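Local coordinates for protein xylose isomerase-like TIM barrel (Anabaena variabilis ATCC 29413, PDB 2QW5) that probably acts as a sugar or sugar-phosphate isomerase or epimerase, with a zinc ion and D-xylose bound in its TIM barrel, at residues A160-Q163 / P164-K168; R31-V34 / A35-K39; D149-Q152 / E153-V157; T68-R71 / H72-S76. One frame throughout, in Å; residues are numbered along the deposited sequence. Where two conformers were deposited one is given.

Contact 1: A160-Q163 / P164-K168; sequences ANAQ and PILDK
Leu166 points back to Ala162, one helical turn earlier, and puts its CD2 branch 4.2 Å from Ala162 CB. The same CD2 atom lies 3.4 Å from Ala162 O, so this methyl rests on both the side chain and the carbonyl of its partner. Ile165 takes another direction: with chi1 at -61° its CG1 branch is anti to the carbonyl carbon and beside the backbone N, which leaves CG1 4.0 Å from Asn161 O. Pro164 turns its ring to the preceding turn, where Pro164 CD sits 3.3 Å from Ala160 O, the acceptor that a helical N-H at this position would have used. The result is a proline kink in the long helix 148-176, one of the outer helices of the TIM barrel: neither Pro164 N nor Ile165 N bonds to the residue four before it. Ala162 O instead receives Ile165 N at 3.0 Å in a weak bond bent to 121°, together with a straight bond of 169° from Leu166 N. Gln163 touches the proline only at its root, CB being 3.4 Å from Pro164 CD, and its extended chain carries NE2 to Phe202 O. The side chain of Phe202, on helix 196-203, also touches Ala162 and Leu166. Ile165 packs instead on helix 101-120, against Arg104, Gln105 and Leu108.

Contact 2: R31-V34 / A35-K39; sequences RIVV and AHIKK
The imidazole of His36 is the flat group that meets the preceding turn, and Ile32 supplies its neighbours there. Over one face stands Ile32 O, at a height of 3.4 Å and displaced from the ring centre. Ile32 CG2 comes up to the ring's far nitrogen, 3.5 Å from His36 NE2, as the two side chains run alongside each other in the same direction. The geometry follows from the first torsion of His36 (chi1 -72°), which sets CG beside the backbone N and folds the ring back over the preceding turn. Beyond the helix the ring stacks with Phe18, and ND1 is hydrogen-bonded to Tyr315 OH, which helps to fix the ring's rotation.

Two further pairs repeat this arrangement one and two residues further along. Ile37 CD1 lies 4.1 Å from Val33 CG1, and Ile37 CG1 comes within 3.3 Å of Val33 O. Lys38 runs its extended chain alongside Val34, with CE 4.0 Å from Val34 CG1; the aliphatic part thus covers the valine while NZ goes on to bond Glu77 O. Under these rows the backbone is regular: Ala35, His36, Ile37 and Lys38 each donate to the carbonyl four residues earlier, the shortest bond being Lys38 N to Val34 O at 2.9 Å. Val33 and Ile37 also meet Phe50 and Phe48 of strand 47-51. Such a helix, lying on the strand that follows it, belongs to the beta-alpha-beta crossover 11-14, 27-42, 47-51, the first of the TIM barrel.

Contact 3: D149-Q152 / E153-V157; sequences DELQ and EHLKV
Leu151 and Leu155 make the apolar part of this contact, one turn apart. Their side chains cross obliquely, with Leu151 CG 3.9 Å from Leu155 CD1 and Leu151 CD1 4.0 Å from Leu155 CG. Leu151 CG stands anti to its own N (chi1 178°), next to the carbonyl carbon, which brings the end of the side chain to Leu155. The amide of Gln152 also reaches Leu155, its NE2 being 4.0 Å from Leu155 CD1. Were Leu155 replaced by alanine, a gap would probably open beside Leu151 CG, and the Gln152 amide would lose the methyl next to it.

Within 153-157 a salt bridge joins Glu153 and Lys156. Lys156 NZ meets Glu153 OE2 at 3.0 Å, on the syn side and 24° out of the carboxylate plane; a longer bond of 3.4 Å from Lys156 NZ to Glu153 OE1 is weak. Glu153 OE2 has a second cation, Arg298 of the second subunit.

Backbone bonds join Glu153, His154, Leu155 and Lys156 to the carbonyls four residues earlier. The tightest runs from Leu155 N to Leu151 O at 2.8 Å, and the last, Lys156 N to Gln152 O, stretches to 3.3 Å.

Asp149 and Gln152 bond to Lys299 and Thr296 of the second subunit, placing this turn at a subunit interface. Leu151 lies on Pro138 in the preceding loop. The segment forms the beginning of helix 148-176, which leads from strand 125-128 to strand 179-182 of the barrel.

Contact 4: T68-R71 / H72-S76; sequences TNLR and HYLDS
Arg71 lays its guanidinium across the Leu74 side chain, with Leu74 CD1 over one face at a height of 4.1 Å, nearer the border of the group than its middle. The first torsion places CG anti to N (chi1 -176°), and bends at chi2 and chi3 then swing the charged end along the helix to Asp75, whose side chain it crosses at about a right angle. The salt bridge there is forked onto one oxygen: Arg71 NH2 lies 3.1 Å and Arg71 NE 3.3 Å from Asp75 OD1. Both bonds are weak, the straighter at 131°; the two flat groups are 25° apart in tilt. NH1 turns elsewhere, to the carbonyls of Val82 and Leu121. A methionine replacing Arg71 would probably leave Asp75 without this cation and those two carbonyls without this donor.

His72 and Thr68 form a separate pair, side by side. Thr68 CG2 touches His72 CE1 at 3.4 Å, and Thr68 O stands 3.4 Å above one face of the imidazole; Thr68 OG1 is taken up by Leu64 O. Leu70 and Leu74 meet through Leu70 CD1 and Leu74 CD2, 4.3 Å apart. Near the helix's C-terminal end Ser76 OG donates to Tyr73 O at 2.9 Å. By joining helix 60-76 to Val82, just ahead of strand 83-87, Arg71 ties together parts of the beta-alpha-beta crossover 47-51, 60-76, 83-87, a repeating element of the TIM barrel.

How the contacts relate
Along the chain the order is contact 2, contact 4, contact 3, contact 1, each closing before the next opens, on outer helices of the eight-stranded parallel barrel. Contacts 2 and 4 sit on the consecutive helices 27-42 and 60-76, centres 13 Å apart, and pack directly: Val34 CG2 lies 3.6 Å from Leu74 CD2, and Arg31 CG 3.4 Å from Tyr73 OH. Contacts 3 and 1 share helix 148-176, with centres 17 Å apart; contact 3 faces the second subunit, contact 1 neighbouring helices of its own chain. Contact 2 lies across the chain's centre from contacts 1 and 3, their nearest atoms about 27 and 34 Å away, so the two pairs belong to different sectors of the helical layer that surrounds the barrel.

Contact 1: A160-Q163 / P164-K168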
loop_
_atom_site.group_PDB
_atom_site.type_symbol
_atom_site.label_atom_id
_atom_site.label_comp_id
_atom_site.label_asym_id
_atom_site.label_seq_id
_atom_site.Cartn_x
_atom_site.Cartn_y
_atom_site.Cartn_z
ATOM N N ALA A 160 -3.440 18.335 -22.486
ATOM C CA ALA A 160 -2.950 18.654 -23.858
ATOM C C ALA A 160 -2.802 17.396 -24.740
ATOM O O ALA A 160 -3.190 17.408 -25.928
ATOM C CB ALA A 160 -1.658 19.439 -23.817
ATOM N N ASN A 161 -2.300 16.313 -24.157
ATOM C CA ASN A 161 -2.175 15.022 -24.862
ATOM C C ASN A 161 -3.532 14.462 -25.271
ATOM O O ASN A 161 -3.659 13.899 -26.348
ATOM C CB ASN A 161 -1.533 13.934 -23.988
ATOM C CG ASN A 161 -0.085 14.210 -23.633
ATOM O OD1 ASN A 161 0.592 14.983 -24.301
ATOM N ND2 ASN A 161 0.404 13.540 -22.568
ATOM N N ALA A 162 -4.528 14.602 -24.394
ATOM C CA ALA A 162 -5.845 13.979 -24.612
ATOM C C ALA A 162 -6.781 14.759 -25.546
ATOM O O ALA A 162 -7.643 14.151 -26.193
ATOM C CB ALA A 162 -6.526 13.687 -23.259
ATOM N N GLN A 163 -6.618 16.086 -25.639
ATOM C CA GLN A 163 -7.575 16.894 -26.403
ATOM C C GLN A 163 -7.793 16.448 -27.871
ATOM O O GLN A 163 -8.948 16.269 -28.279
ATOM C CB GLN A 163 -7.234 18.380 -26.304
ATOM C CG GLN A 163 -7.595 18.985 -24.962
ATOM C CD GLN A 163 -6.984 20.357 -24.716
ATOM O OE1 GLN A 163 -5.856 20.622 -25.112
ATOM N NE2 GLN A 163 -7.723 21.228 -24.012
ATOM N N PRO A 164 -6.697 16.250 -28.649
ATOM C CA PRO A 164 -6.893 15.784 -30.032
ATOM C C PRO A 164 -7.504 14.387 -30.149
ATOM O O PRO A 164 -8.195 14.121 -31.116
ATOM C CB PRO A 164 -5.472 15.818 -30.636
ATOM C CG PRO A 164 -4.620 16.476 -29.645
ATOM C CD PRO A 164 -5.278 16.474 -28.324
ATOM N N ILE A 165 -7.261 13.524 -29.151
ATOM C CA ILE A 165 -7.793 12.162 -29.144
ATOM C C ILE A 165 -9.290 12.175 -28.893
ATOM O O ILE A 165 -10.036 11.461 -29.583
ATOM C CB ILE A 165 -7.059 11.261 -28.128
ATOM C CG1 ILE A 165 -5.553 11.142 -28.481
ATOM C CG2 ILE A 165 -7.745 9.862 -28.036
ATOM C CD1 ILE A 165 -5.234 10.376 -29.795
ATOM N N LEU A 166 -9.728 12.985 -27.926
ATOM C CA LEU A 166 -11.155 13.151 -27.635
ATOM C C LEU A 166 -11.901 13.807 -28.813
ATOM O O LEU A 166 -13.066 13.460 -29.076
ATOM C CB LEU A 166 -11.397 13.897 -26.296
ATOM C CG LEU A 166 -11.386 13.060 -25.005
ATOM C CD1 LEU A 166 -12.587 12.081 -24.997
ATOM C CD2 LEU A 166 -10.139 12.283 -24.818
ATOM N N ASP A 167 -11.234 14.717 -29.531
ATOM C CA ASP A 167 -11.839 15.385 -30.688
ATOM C C ASP A 167 -12.145 14.305 -31.747
ATOM O O ASP A 167 -13.273 14.232 -32.277
ATOM C CB ASP A 167 -10.892 16.495 -31.235
ATOM C CG ASP A 167 -11.594 17.821 -31.512
ATOM O OD1 ASP A 167 -12.817 17.844 -31.776
ATOM O OD2 ASP A 167 -10.893 18.878 -31.449
ATOM N N LYS A 168 -11.159 13.430 -32.010
ATOM C CA LYS A 168 -11.312 12.330 -32.983
ATOM C C LYS A 168 -12.412 11.341 -32.560
ATOM O O LYS A 168 -13.243 10.885 -33.372
ATOM C CB LYS A 168 -9.990 11.584 -33.237
ATOM C CG LYS A 168 -8.964 12.352 -34.093
ATOM C CD LYS A 168 -9.450 12.577 -35.536
ATOM C CE LYS A 168 -8.433 13.327 -36.398
ATOM N NZ LYS A 168 -8.292 14.743 -35.983
#

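Contact 2: R31-V34 / A35-K39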
loop_
_atom_site.group_PDB
_atom_site.type_symbol
_atom_site.label_atom_id
_atom_site.label_comp_id
_atom_site.label_asym_id
_atom_site.label_seq_id
_atom_site.Cartn_x
_atom_site.Cartn_y
_atom_site.Cartn_z
ATOM N N ARG A 31 -30.615 -13.399 -17.299
ATOM C CA ARG A 31 -31.900 -13.564 -16.627
ATOM C C ARG A 31 -32.040 -12.688 -15.407
ATOM O O ARG A 31 -33.130 -12.168 -15.144
ATOM C CB ARG A 31 -32.176 -15.050 -16.300
ATOM C CG ARG A 31 -32.557 -15.827 -17.559
ATOM C CD ARG A 31 -32.986 -17.257 -17.307
ATOM N NE ARG A 31 -31.871 -18.199 -17.411
ATOM C CZ ARG A 31 -31.294 -18.602 -18.559
ATOM N NH1 ARG A 31 -31.673 -18.112 -19.759
ATOM N NH2 ARG A 31 -30.283 -19.484 -18.513
ATOM N N ILE A 32 -30.942 -12.548 -14.664
ATOM C CA ILE A 32 -30.879 -11.685 -13.486
ATOM C C ILE A 32 -31.017 -10.211 -13.898
ATOM O O ILE A 32 -31.820 -9.498 -13.317
ATOM C CB ILE A 32 -29.593 -11.914 -12.650
ATOM C CG1 ILE A 32 -29.590 -13.333 -12.060
ATOM C CG2 ILE A 32 -29.518 -10.934 -11.520
ATOM C CD1 ILE A 32 -28.260 -13.701 -11.350
ATOM N N VAL A 33 -30.271 -9.791 -14.917
ATOM C CA VAL A 33 -30.372 -8.431 -15.477
ATOM C C VAL A 33 -31.834 -8.072 -15.857
ATOM O O VAL A 33 -32.351 -7.000 -15.463
ATOM C CB VAL A 33 -29.430 -8.262 -16.704
ATOM C CG1 VAL A 33 -29.622 -6.888 -17.364
ATOM C CG2 VAL A 33 -27.979 -8.454 -16.294
ATOM N N VAL A 34 -32.510 -8.993 -16.552
ATOM C CA VAL A 34 -33.893 -8.770 -16.995
ATOM C C VAL A 34 -34.867 -8.693 -15.822
ATOM O O VAL A 34 -35.709 -7.807 -15.800
ATOM C CB VAL A 34 -34.312 -9.767 -18.093
ATOM C CG1 VAL A 34 -35.828 -9.691 -18.384
ATOM C CG2 VAL A 34 -33.441 -9.529 -19.372
ATOM N N ALA A 35 -34.711 -9.575 -14.828
ATOM C CA ALA A 35 -35.567 -9.559 -13.628
ATOM C C ALA A 35 -35.405 -8.267 -12.814
ATOM O O ALA A 35 -36.385 -7.751 -12.301
ATOM C CB ALA A 35 -35.321 -10.795 -12.753
ATOM N N HIS A 36 -34.179 -7.727 -12.728
ATOM C CA HIS A 36 -33.947 -6.431 -12.053
ATOM C C HIS A 36 -34.645 -5.309 -12.805
ATOM O O HIS A 36 -35.351 -4.503 -12.206
ATOM C CB HIS A 36 -32.451 -6.057 -11.965
ATOM C CG HIS A 36 -31.655 -6.873 -10.985
ATOM N ND1 HIS A 36 -32.184 -7.348 -9.805
ATOM C CD2 HIS A 36 -30.344 -7.202 -10.965
ATOM C CE1 HIS A 36 -31.249 -8.009 -9.142
ATOM N NE2 HIS A 36 -30.118 -7.915 -9.815
ATOM N N ILE A 37 -34.446 -5.271 -14.123
ATOM C CA ILE A 37 -35.056 -4.238 -14.985
ATOM C C ILE A 37 -36.583 -4.244 -14.869
ATOM O O ILE A 37 -37.175 -3.186 -14.729
ATOM C CB ILE A 37 -34.653 -4.389 -16.468
ATOM C CG1 ILE A 37 -33.183 -4.012 -16.681
ATOM C CG2 ILE A 37 -35.535 -3.498 -17.382
ATOM C CD1 ILE A 37 -32.656 -4.282 -18.066
ATOM N N LYS A 38 -37.201 -5.429 -14.903
ATOM C CA LYS A 38 -38.663 -5.522 -14.792
ATOM C C LYS A 38 -39.200 -5.043 -13.446
ATOM O O LYS A 38 -40.252 -4.377 -13.392
ATOM C CB LYS A 38 -39.156 -6.939 -15.111
ATOM C CG LYS A 38 -39.034 -7.253 -16.588
ATOM C CD LYS A 38 -39.602 -8.592 -16.981
ATOM C CE LYS A 38 -39.647 -8.667 -18.513
ATOM N NZ LYS A 38 -40.183 -9.945 -19.084
ATOM N N LYS A 39 -38.473 -5.345 -12.372
ATOM C CA LYS A 39 -38.842 -4.891 -11.036
ATOM C C LYS A 39 -38.726 -3.384 -10.979
ATOM O O LYS A 39 -39.616 -2.694 -10.501
ATOM C CB LYS A 39 -37.930 -5.526 -9.984
ATOM C CG LYS A 39 -38.391 -5.296 -8.499
ATOM C CD LYS A 39 -39.687 -6.064 -8.133
ATOM C CE LYS A 39 -39.872 -6.380 -6.613
ATOM N NZ LYS A 39 -40.075 -5.218 -5.677
#

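Contact 3: D149-Q152 / E153-V157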
loop_
_atom_site.group_PDB
_atom_site.type_symbol
_atom_site.label_atom_id
_atom_site.label_comp_id
_atom_site.label_asym_id
_atom_site.label_seq_id
_atom_site.Cartn_x
_atom_site.Cartn_y
_atom_site.Cartn_z
ATOM N N ASP A 149 -0.245 21.636 -6.269
ATOM C CA ASP A 149 0.329 22.412 -7.360
ATOM C C ASP A 149 1.068 21.580 -8.365
ATOM O O ASP A 149 0.853 21.755 -9.568
ATOM C CB ASP A 149 1.211 23.551 -6.846
ATOM C CG ASP A 149 0.438 24.528 -5.983
ATOM O OD1 ASP A 149 -0.074 24.109 -4.919
ATOM O OD2 ASP A 149 0.338 25.711 -6.358
ATOM N N GLU A 150 1.883 20.659 -7.865
ATOM C CA GLU A 150 2.654 19.749 -8.717
ATOM C C GLU A 150 1.711 18.881 -9.586
ATOM O O GLU A 150 1.930 18.715 -10.778
ATOM C CB GLU A 150 3.570 18.873 -7.859
ATOM C CG GLU A 150 4.613 18.121 -8.670
ATOM C CD GLU A 150 5.464 17.181 -7.857
ATOM O OE1 GLU A 150 5.162 16.912 -6.660
ATOM O OE2 GLU A 150 6.441 16.672 -8.459
ATOM N N LEU A 151 0.665 18.346 -8.994
ATOM C CA LEU A 151 -0.324 17.581 -9.746
ATOM C C LEU A 151 -0.982 18.425 -10.847
ATOM O O LEU A 151 -1.140 17.952 -11.977
ATOM C CB LEU A 151 -1.430 16.983 -8.831
ATOM C CG LEU A 151 -2.522 16.220 -9.547
ATOM C CD1 LEU A 151 -1.931 15.060 -10.383
ATOM C CD2 LEU A 151 -3.543 15.707 -8.498
ATOM N N GLN A 152 -1.339 19.666 -10.527
ATOM C CA GLN A 152 -1.997 20.564 -11.514
ATOM C C GLN A 152 -1.067 20.871 -12.709
ATOM O O GLN A 152 -1.529 20.901 -13.829
ATOM C CB GLN A 152 -2.565 21.841 -10.844
ATOM C CG GLN A 152 -3.764 21.544 -9.889
ATOM C CD GLN A 152 -4.949 20.877 -10.580
ATOM O OE1 GLN A 152 -5.242 21.183 -11.732
ATOM N NE2 GLN A 152 -5.638 19.938 -9.882
ATOM N N GLU A 153 0.227 21.035 -12.464
ATOM C CA GLU A 153 1.213 21.235 -13.543
ATOM C C GLU A 153 1.322 19.989 -14.428
ATOM O O GLU A 153 1.335 20.117 -15.660
ATOM C CB GLU A 153 2.591 21.648 -12.991
ATOM C CG GLU A 153 2.611 23.011 -12.356
ATOM C CD GLU A 153 2.219 24.123 -13.356
ATOM O OE1 GLU A 153 2.756 24.181 -14.493
ATOM O OE2 GLU A 153 1.339 24.920 -13.012
ATOM N N HIS A 154 1.360 18.809 -13.782
ATOM C CA HIS A 154 1.370 17.492 -14.442
ATOM C C HIS A 154 0.127 17.311 -15.321
ATOM O O HIS A 154 0.205 16.839 -16.479
ATOM C CB HIS A 154 1.408 16.374 -13.374
ATOM C CG HIS A 154 1.284 14.979 -13.913
ATOM N ND1 HIS A 154 2.375 14.168 -14.134
ATOM C CD2 HIS A 154 0.199 14.237 -14.234
ATOM C CE1 HIS A 154 1.968 13.005 -14.607
ATOM N NE2 HIS A 154 0.657 13.028 -14.682
ATOM N N LEU A 155 -1.041 17.643 -14.757
ATOM C CA LEU A 155 -2.302 17.505 -15.488
ATOM C C LEU A 155 -2.433 18.362 -16.738
ATOM O O LEU A 155 -3.168 17.978 -17.643
ATOM C CB LEU A 155 -3.515 17.693 -14.587
ATOM C CG LEU A 155 -3.811 16.617 -13.540
ATOM C CD1 LEU A 155 -4.882 17.133 -12.579
ATOM C CD2 LEU A 155 -4.199 15.262 -14.167
ATOM N N LYS A 156 -1.743 19.508 -16.801
ATOM C CA LYS A 156 -1.780 20.347 -18.025
ATOM C C LYS A 156 -1.250 19.590 -19.229
ATOM O O LYS A 156 -1.812 19.703 -20.322
ATOM C CB LYS A 156 -0.968 21.632 -17.868
ATOM C CG LYS A 156 -1.477 22.610 -16.829
ATOM C CD LYS A 156 -0.441 23.752 -16.681
ATOM C CE LYS A 156 -0.887 24.755 -15.633
ATOM N NZ LYS A 156 0.053 25.901 -15.557
ATOM N N VAL A 157 -0.196 18.794 -19.011
ATOM C CA VAL A 157 0.425 18.006 -20.084
ATOM C C VAL A 157 -0.518 16.863 -20.497
ATOM O O VAL A 157 -0.699 16.619 -21.682
ATOM C CB VAL A 157 1.819 17.462 -19.695
ATOM C CG1 VAL A 157 2.455 16.663 -20.865
ATOM C CG2 VAL A 157 2.718 18.575 -19.237
#

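Contact 4: T68-R71 / H72-S76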
loop_
_atom_site.group_PDB
_atom_site.type_symbol
_atom_site.label_atom_id
_atom_site.label_comp_id
_atom_site.label_asym_id
_atom_site.label_seq_id
_atom_site.Cartn_x
_atom_site.Cartn_y
_atom_site.Cartn_z
ATOM N N THR A 68 -24.590 -6.849 -28.419
ATOM C CA THR A 68 -25.656 -6.852 -29.434
ATOM C C THR A 68 -26.652 -7.952 -29.031
ATOM O O THR A 68 -27.859 -7.726 -29.005
ATOM C CB THR A 68 -25.123 -7.103 -30.843
ATOM O OG1 THR A 68 -24.259 -6.025 -31.244
ATOM C CG2 THR A 68 -26.298 -7.240 -31.854
ATOM N N ASN A 69 -26.134 -9.112 -28.648
ATOM C CA ASN A 69 -26.984 -10.220 -28.197
ATOM C C ASN A 69 -27.731 -9.908 -26.904
ATOM O O ASN A 69 -28.856 -10.390 -26.713
ATOM C CB ASN A 69 -26.157 -11.514 -28.065
ATOM C CG ASN A 69 -25.610 -12.022 -29.409
ATOM O OD1 ASN A 69 -26.048 -11.614 -30.473
ATOM N ND2 ASN A 69 -24.640 -12.908 -29.344
ATOM N N LEU A 70 -27.123 -9.121 -26.005
ATOM C CA LEU A 70 -27.792 -8.686 -24.783
ATOM C C LEU A 70 -28.964 -7.776 -25.159
ATOM O O LEU A 70 -30.072 -7.974 -24.674
ATOM C CB LEU A 70 -26.823 -7.989 -23.784
ATOM C CG LEU A 70 -27.403 -7.474 -22.452
ATOM C CD1 LEU A 70 -28.071 -8.605 -21.636
ATOM C CD2 LEU A 70 -26.359 -6.756 -21.620
ATOM N N ARG A 71 -28.736 -6.787 -26.026
ATOM C CA ARG A 71 -29.841 -5.906 -26.508
ATOM C C ARG A 71 -30.989 -6.738 -27.102
ATOM O O ARG A 71 -32.169 -6.497 -26.790
ATOM C CB ARG A 71 -29.322 -4.924 -27.561
ATOM C CG ARG A 71 -30.309 -3.876 -28.114
ATOM C CD ARG A 71 -30.773 -2.842 -27.128
ATOM N NE ARG A 71 -32.053 -3.128 -26.471
ATOM C CZ ARG A 71 -32.708 -2.277 -25.679
ATOM N NH1 ARG A 71 -32.204 -1.066 -25.420
ATOM N NH2 ARG A 71 -33.872 -2.625 -25.150
ATOM N N HIS A 72 -30.646 -7.721 -27.936
ATOM C CA HIS A 72 -31.658 -8.575 -28.562
ATOM C C HIS A 72 -32.418 -9.425 -27.552
ATOM O O HIS A 72 -33.607 -9.635 -27.719
ATOM C CB HIS A 72 -31.084 -9.438 -29.677
ATOM C CG HIS A 72 -30.594 -8.641 -30.849
ATOM N ND1 HIS A 72 -29.688 -9.139 -31.759
ATOM C CD2 HIS A 72 -30.856 -7.369 -31.236
ATOM C CE1 HIS A 72 -29.436 -8.223 -32.677
ATOM N NE2 HIS A 72 -30.130 -7.137 -32.382
ATOM N N TYR A 73 -31.738 -9.867 -26.500
ATOM C CA TYR A 73 -32.379 -10.650 -25.441
ATOM C C TYR A 73 -33.346 -9.767 -24.615
ATOM O O TYR A 73 -34.447 -10.208 -24.241
ATOM C CB TYR A 73 -31.316 -11.325 -24.556
ATOM C CG TYR A 73 -31.923 -12.144 -23.458
ATOM C CD1 TYR A 73 -32.503 -13.388 -23.743
ATOM C CD2 TYR A 73 -31.955 -11.683 -22.141
ATOM C CE1 TYR A 73 -33.117 -14.155 -22.736
ATOM C CE2 TYR A 73 -32.543 -12.444 -21.131
ATOM C CZ TYR A 73 -33.112 -13.678 -21.437
ATOM O OH TYR A 73 -33.681 -14.422 -20.441
ATOM N N LEU A 74 -32.930 -8.529 -24.312
ATOM C CA LEU A 74 -33.821 -7.594 -23.624
ATOM C C LEU A 74 -35.069 -7.353 -24.489
ATOM O O LEU A 74 -36.183 -7.380 -23.973
ATOM C CB LEU A 74 -33.143 -6.243 -23.313
ATOM C CG LEU A 74 -31.867 -6.125 -22.435
ATOM C CD1 LEU A 74 -31.557 -4.637 -22.272
ATOM C CD2 LEU A 74 -31.901 -6.814 -21.099
ATOM N N ASP A 75 -34.876 -7.188 -25.800
ATOM C CA ASP A 75 -36.009 -6.956 -26.740
ATOM C C ASP A 75 -36.954 -8.151 -26.774
ATOM O O ASP A 75 -38.174 -7.976 -26.670
ATOM C CB ASP A 75 -35.506 -6.666 -28.153
ATOM C CG ASP A 75 -34.759 -5.369 -28.256
ATOM O OD1 ASP A 75 -34.865 -4.523 -27.333
ATOM O OD2 ASP A 75 -34.037 -5.215 -29.267
ATOM N N SER A 76 -36.389 -9.349 -26.835
ATOM C CA SER A 76 -37.197 -10.583 -26.846
ATOM C C SER A 76 -37.965 -10.795 -25.531
ATOM O O SER A 76 -39.001 -11.476 -25.525
ATOM C CB SER A 76 -36.342 -11.802 -27.199
ATOM O OG SER A 76 -35.495 -12.171 -26.141
#